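Local coordinates for protein monalysin (Pseudomonas entomophila, PDB 4MKO) that kills host cells by forming beta-barrel pores in their membranes, contributing to the virulence of its bacterium against Drosophila and to damage of the fly intestine, at residues 77-82 with 185-190; 73-78 with 138-143. All coordinates share one frame; numbering follows the deposited sequence. Where two conformers were deposited one is given.

Interaction 1: 77-82 with 185-190. With ACT (acetate ion), chain J.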
loop_
_atom_site.group_PDB
_atom_site.type_symbol
_atom_site.label_atom_id
_atom_site.label_comp_id
_atom_site.label_asym_id
_atom_site.label_seq_id
_atom_site.Cartn_x
_atom_site.Cartn_y
_atom_site.Cartn_z
ATOM N N TYR A 77 5.893 20.690 2.925
ATOM C CA TYR A 77 6.192 19.625 1.957
ATOM C C TYR A 77 4.886 19.024 1.507
ATOM O O TYR A 77 3.871 19.166 2.202
ATOM C CB TYR A 77 7.138 18.550 2.547
ATOM C CG TYR A 77 6.755 18.109 3.943
ATOM C CD1 TYR A 77 5.843 17.074 4.145
ATOM C CD2 TYR A 77 7.247 18.774 5.065
ATOM C CE1 TYR A 77 5.462 16.687 5.433
ATOM C CE2 TYR A 77 6.846 18.421 6.351
ATOM C CZ TYR A 77 5.959 17.372 6.533
ATOM O OH TYR A 77 5.583 17.036 7.814
ATOM N N GLN A 78 4.902 18.350 0.361
ATOM C CA GLN A 78 3.692 17.768 -0.181
ATOM C C GLN A 78 3.526 16.309 0.178
ATOM O O GLN A 78 4.402 15.498 -0.116
ATOM C CB GLN A 78 3.645 17.937 -1.717
ATOM C CG GLN A 78 3.572 19.394 -2.214
ATOM C CD GLN A 78 2.385 20.134 -1.655
ATOM O OE1 GLN A 78 1.234 19.837 -1.981
ATOM N NE2 GLN A 78 2.639 21.069 -0.746
ATOM N N LEU A 79 2.399 15.979 0.797
ATOM C CA LEU A 79 2.016 14.588 1.044
ATOM C C LEU A 79 0.847 14.314 0.112
ATOM O O LEU A 79 0.360 15.237 -0.552
ATOM C CB LEU A 79 1.620 14.355 2.513
ATOM C CG LEU A 79 2.701 14.580 3.585
ATOM C CD1 LEU A 79 2.148 14.272 4.971
ATOM C CD2 LEU A 79 3.958 13.727 3.344
ATOM N N THR A 80 0.396 13.059 0.026
ATOM C CA THR A 80 -0.761 12.733 -0.806
ATOM C C THR A 80 -1.769 11.882 -0.049
ATOM O O THR A 80 -1.430 11.226 0.949
ATOM C CB THR A 80 -0.340 12.046 -2.126
ATOM O OG1 THR A 80 0.240 10.772 -1.830
ATOM C CG2 THR A 80 0.618 12.891 -2.976
ATOM N N LYS A 81 -3.025 11.894 -0.532
ATOM C CA LYS A 81 -4.119 11.082 -0.032
ATOM C C LYS A 81 -4.757 10.337 -1.205
ATOM O O LYS A 81 -4.637 10.789 -2.342
ATOM C CB LYS A 81 -5.140 11.890 0.787
ATOM C CG LYS A 81 -5.811 13.057 0.072
ATOM C CD LYS A 81 -6.393 14.020 1.116
ATOM C CE LYS A 81 -6.844 15.318 0.493
ATOM N NZ LYS A 81 -7.397 16.254 1.511
ATOM N N GLY A 82 -5.389 9.194 -0.912
ATOM C CA GLY A 82 -5.997 8.325 -1.922
ATOM C C GLY A 82 -4.963 7.368 -2.476
ATOM O O GLY A 82 -3.942 7.114 -1.826
ATOM N N ARG A 185 -2.240 8.876 6.536
ATOM C CA ARG A 185 -1.898 10.212 7.046
ATOM C C ARG A 185 -0.812 10.067 8.134
ATOM O O ARG A 185 -1.032 10.368 9.312
ATOM C CB ARG A 185 -3.152 10.930 7.567
ATOM C CG ARG A 185 -2.897 12.430 7.757
ATOM C CD ARG A 185 -4.164 13.258 7.858
ATOM N NE ARG A 185 -5.034 12.829 8.946
ATOM C CZ ARG A 185 -5.023 13.337 10.169
ATOM N NH1 ARG A 185 -4.153 14.286 10.493
ATOM N NH2 ARG A 185 -5.873 12.889 11.087
ATOM N N LYS A 186 0.365 9.580 7.703
ATOM C CA LYS A 186 1.507 9.318 8.565
ATOM C C LYS A 186 2.788 9.555 7.779
ATOM O O LYS A 186 2.934 9.061 6.652
ATOM C CB LYS A 186 1.419 7.869 9.045
ATOM C CG LYS A 186 2.267 7.530 10.237
ATOM C CD LYS A 186 1.874 6.182 10.833
ATOM C CE LYS A 186 0.572 6.223 11.604
ATOM N NZ LYS A 186 0.308 4.931 12.284
ATOM N N ARG A 187 3.696 10.325 8.361
ATOM C CA ARG A 187 4.974 10.623 7.736
ATOM C C ARG A 187 6.085 10.480 8.774
ATOM O O ARG A 187 5.867 10.743 9.956
ATOM C CB ARG A 187 4.968 12.024 7.086
ATOM C CG ARG A 187 4.928 13.198 8.075
ATOM C CD ARG A 187 6.311 13.695 8.459
ATOM N NE ARG A 187 6.238 14.745 9.482
ATOM C CZ ARG A 187 6.208 14.546 10.797
ATOM N NH1 ARG A 187 6.207 13.312 11.292
ATOM N NH2 ARG A 187 6.154 15.581 11.629
ATOM N N VAL A 188 7.271 10.107 8.311
ATOM C CA VAL A 188 8.443 9.878 9.140
ATOM C C VAL A 188 9.522 10.846 8.694
ATOM O O VAL A 188 9.722 11.013 7.496
ATOM C CB VAL A 188 8.922 8.401 8.971
ATOM C CG1 VAL A 188 10.193 8.111 9.776
ATOM C CG2 VAL A 188 7.813 7.408 9.347
ATOM N N ILE A 189 10.257 11.422 9.653
ATOM C CA ILE A 189 11.422 12.275 9.375
ATOM C C ILE A 189 12.599 11.642 10.096
ATOM O O ILE A 189 12.520 11.417 11.300
ATOM C CB ILE A 189 11.228 13.777 9.766
ATOM C CG1 ILE A 189 9.956 14.392 9.122
ATOM C CG2 ILE A 189 12.477 14.575 9.354
ATOM C CD1 ILE A 189 9.636 15.815 9.612
ATOM N N VAL A 190 13.677 11.309 9.361
ATOM C CA VAL A 190 14.862 10.697 9.956
ATOM C C VAL A 190 16.137 11.426 9.526
ATOM O O VAL A 190 16.218 11.822 8.357
ATOM C CB VAL A 190 14.992 9.167 9.704
ATOM C CG1 VAL A 190 13.915 8.371 10.453
ATOM C CG2 VAL A 190 14.998 8.830 8.219
HETATM C C ACT J . -3.255 5.565 13.724
HETATM O O ACT J . -2.247 4.964 13.306
HETATM O OXT ACT J . -4.447 5.161 13.604
HETATM C CH3 ACT J . -3.009 6.897 14.444
#
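Tyr-77 and Arg-187 meet through one polar contact. Arg-187 NE donates a hydrogen bond of 2.9 Å to Tyr-77 OH, with an N-H...O angle of 149°. The hydroxyl sits at the edge of the guanidinium, near its plane. Ring and guanidinium are not stacked: their planes are 41° apart, and the two side chains cross at about a right angle. Next to this bond, Leu-79 CD1 lies 4.2 Å from Arg-187 CB, a loose apolar contact with the aliphatic stem.

The arginine chain bends at chi2 (92°), which turns NE toward the tyrosine hydroxyl. Ile-189 CD1 then lies 3.4 Å above the guanidinium plane of Arg-187, offset toward its rim. Thr-130 OG1, on strand 124-133 which pairs with 72-81, bonds both Tyr-77 OH and Arg-187 NH2, and Asp-128 OD2 adds a weak bond to the hydroxyl.

Lys-186 points away from this contact. Its NZ donates a hydrogen bond of 2.8 Å to atom O of an acetate, probably from the crystallisation liquor, and also forms a salt bridge with Asp-17.

The contact fastens strand 72-81, in the inferred pore-forming region, to strand 173-191 of the larger sheet. The buried hydroxyl is shared among several polar groups. The positive guanidinium would probably polarise it and make it a stronger donor.

Interaction 2: 73-78 with 138-143; sequences TTLSYQ and FVIYQV
Ile-140 is the residue of 138-143 that touches 73-78, and it meets both Leu-75 and Tyr-77. Two places before it, Phe-138 packs on Met-132 and Ile-189, and the strand then runs on to Ile-140.

Ile-140 does the work with one methyl, CD1. Its chain is extended at chi2 (174°), which carries CD1 out to the opposing strand. There it stands over one face of the Tyr-77 ring in a CH-pi contact, 4.1 Å from the ring centroid and 24° off the normal. It is offset toward the rim, and the nearest ring atom is Tyr-77 CD2, at 3.8 Å from Ile-140 CD1. The same methyl, Ile-140 CD1, meets Leu-75 CD2 tip to tip at 3.6 Å. Leu-75 sends its CG opposite the backbone N (chi1 -167°), which directs CD2 at the isoleucine methyl.

Gln-142 turns back toward 73-78, but its OE1 stays 5.2 Å from Gln-78 O. Its NE2 is held by two carbonyls, Thr-80 O and Gln-184 O.

The two strands belong to different sheets, so this is face-to-face packing of side chains between layers. The contact is apolar apart from the CH-pi character of the methyl on the ring, with no hydrogen bond between the two segments. As in aerolysin-like toxins generally, the inferred pore-forming strands probably leave the body when the pore assembles. Parting these two segments would cost mainly buried apolar contact, although the nearby Gln-142 bond to Thr-80 O would probably also have to break.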
loop_
_atom_site.group_PDB
_atom_site.type_symbol
_atom_site.label_atom_id
_atom_site.label_comp_id
_atom_site.label_asym_id
_atom_site.label_seq_id
_atom_site.Cartn_x
_atom_site.Cartn_y
_atom_site.Cartn_z
ATOM N N THR A 73 13.005 26.402 11.333
ATOM C CA THR A 73 12.076 26.785 10.263
ATOM C C THR A 73 10.858 25.872 10.217
ATOM O O THR A 73 10.955 24.702 10.586
ATOM C CB THR A 73 12.795 26.836 8.886
ATOM O OG1 THR A 73 11.945 27.453 7.921
ATOM C CG2 THR A 73 13.236 25.451 8.359
ATOM N N THR A 74 9.727 26.402 9.736
ATOM C CA THR A 74 8.526 25.602 9.519
ATOM C C THR A 74 8.595 25.106 8.077
ATOM O O THR A 74 8.341 25.857 7.137
ATOM C CB THR A 74 7.255 26.401 9.866
ATOM O OG1 THR A 74 7.321 26.743 11.246
ATOM C CG2 THR A 74 5.968 25.609 9.598
ATOM N N LEU A 75 8.996 23.849 7.906
ATOM C CA LEU A 75 9.129 23.238 6.598
ATOM C C LEU A 75 7.783 22.807 6.041
ATOM O O LEU A 75 7.045 22.120 6.728
ATOM C CB LEU A 75 10.085 22.025 6.690
ATOM C CG LEU A 75 10.561 21.460 5.356
ATOM C CD1 LEU A 75 11.636 22.361 4.725
ATOM C CD2 LEU A 75 11.134 20.090 5.539
ATOM N N SER A 76 7.480 23.199 4.793
ATOM C CA SER A 76 6.263 22.807 4.074
ATOM C C SER A 76 6.667 21.766 3.034
ATOM O O SER A 76 7.664 21.946 2.326
ATOM C CB SER A 76 5.639 24.003 3.356
ATOM O OG SER A 76 4.907 24.821 4.249
ATOM N N TYR A 77 5.893 20.690 2.925
ATOM C CA TYR A 77 6.192 19.625 1.957
ATOM C C TYR A 77 4.886 19.024 1.507
ATOM O O TYR A 77 3.871 19.166 2.202
ATOM C CB TYR A 77 7.138 18.550 2.547
ATOM C CG TYR A 77 6.755 18.109 3.943
ATOM C CD1 TYR A 77 5.843 17.074 4.145
ATOM C CD2 TYR A 77 7.247 18.774 5.065
ATOM C CE1 TYR A 77 5.462 16.687 5.433
ATOM C CE2 TYR A 77 6.846 18.421 6.351
ATOM C CZ TYR A 77 5.959 17.372 6.533
ATOM O OH TYR A 77 5.583 17.036 7.814
ATOM N N GLN A 78 4.902 18.350 0.361
ATOM C CA GLN A 78 3.692 17.768 -0.181
ATOM C C GLN A 78 3.526 16.309 0.178
ATOM O O GLN A 78 4.402 15.498 -0.116
ATOM C CB GLN A 78 3.645 17.937 -1.717
ATOM C CG GLN A 78 3.572 19.394 -2.214
ATOM C CD GLN A 78 2.385 20.134 -1.655
ATOM O OE1 GLN A 78 1.234 19.837 -1.981
ATOM N NE2 GLN A 78 2.639 21.069 -0.746
ATOM N N PHE A 138 17.964 15.662 6.739
ATOM C CA PHE A 138 16.811 14.833 7.092
ATOM C C PHE A 138 16.041 14.401 5.861
ATOM O O PHE A 138 15.942 15.151 4.884
ATOM C CB PHE A 138 15.864 15.606 8.042
ATOM C CG PHE A 138 16.590 16.287 9.181
ATOM C CD1 PHE A 138 17.004 15.564 10.291
ATOM C CD2 PHE A 138 16.958 17.627 9.093
ATOM C CE1 PHE A 138 17.726 16.182 11.325
ATOM C CE2 PHE A 138 17.666 18.247 10.131
ATOM C CZ PHE A 138 18.041 17.519 11.243
ATOM N N VAL A 139 15.484 13.191 5.926
ATOM C CA VAL A 139 14.692 12.610 4.840
ATOM C C VAL A 139 13.293 12.410 5.375
ATOM O O VAL A 139 13.121 11.932 6.496
ATOM C CB VAL A 139 15.281 11.287 4.269
ATOM C CG1 VAL A 139 14.558 10.895 2.981
ATOM C CG2 VAL A 139 16.797 11.402 4.023
ATOM N N ILE A 140 12.310 12.802 4.580
ATOM C CA ILE A 140 10.899 12.676 4.898
ATOM C C ILE A 140 10.311 11.577 4.038
ATOM O O ILE A 140 10.531 11.560 2.824
ATOM C CB ILE A 140 10.169 14.015 4.664
ATOM C CG1 ILE A 140 10.867 15.144 5.468
ATOM C CG2 ILE A 140 8.672 13.883 5.018
ATOM C CD1 ILE A 140 10.312 16.555 5.204
ATOM N N TYR A 141 9.509 10.701 4.662
ATOM C CA TYR A 141 8.814 9.617 3.956
ATOM C C TYR A 141 7.351 9.621 4.354
ATOM O O TYR A 141 7.024 10.117 5.430
ATOM C CB TYR A 141 9.382 8.246 4.362
ATOM C CG TYR A 141 10.882 8.107 4.274
ATOM C CD1 TYR A 141 11.494 7.661 3.106
ATOM C CD2 TYR A 141 11.692 8.384 5.375
ATOM C CE1 TYR A 141 12.883 7.508 3.031
ATOM C CE2 TYR A 141 13.078 8.240 5.308
ATOM C CZ TYR A 141 13.666 7.767 4.148
ATOM O OH TYR A 141 15.036 7.620 4.106
ATOM N N GLN A 142 6.475 9.040 3.520
ATOM C CA GLN A 142 5.052 8.875 3.860
ATOM C C GLN A 142 4.726 7.377 3.823
ATOM O O GLN A 142 5.195 6.661 2.933
ATOM C CB GLN A 142 4.131 9.626 2.900
ATOM C CG GLN A 142 2.656 9.609 3.341
ATOM C CD GLN A 142 1.727 10.490 2.547
ATOM O OE1 GLN A 142 2.098 11.110 1.539
ATOM N NE2 GLN A 142 0.491 10.569 3.000
ATOM N N VAL A 143 3.887 6.932 4.765
ATOM C CA VAL A 143 3.460 5.525 4.837
ATOM C C VAL A 143 2.535 5.204 3.678
ATOM O O VAL A 143 1.534 5.903 3.442
ATOM C CB VAL A 143 2.778 5.195 6.200
ATOM C CG1 VAL A 143 2.176 3.790 6.191
ATOM C CG2 VAL A 143 3.748 5.379 7.376
#

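How the interactions relate
Interactions 1 and 2 share Tyr-77, and their centres lie 7 Å apart. Strand 72-81 contributes to both and packs on two neighbouring strands of the larger sheet. Those two, 136-151 and 173-191, are antiparallel neighbours: Val-188 O lies 2.9 Å from Tyr-141 N, and Val-190 O lies 2.9 Å from Val-139 N, both probable hydrogen bonds. Arg-187 CB also packs 3.3 Å from Tyr-141 O. One ring of strand 72-81 thus bridges two adjacent strands of the other sheet, its hydroxyl going to 173-191 and its face to 136-151. A bound mercury ion lies about 13 Å from the Arg-187 side chain, too far to touch it.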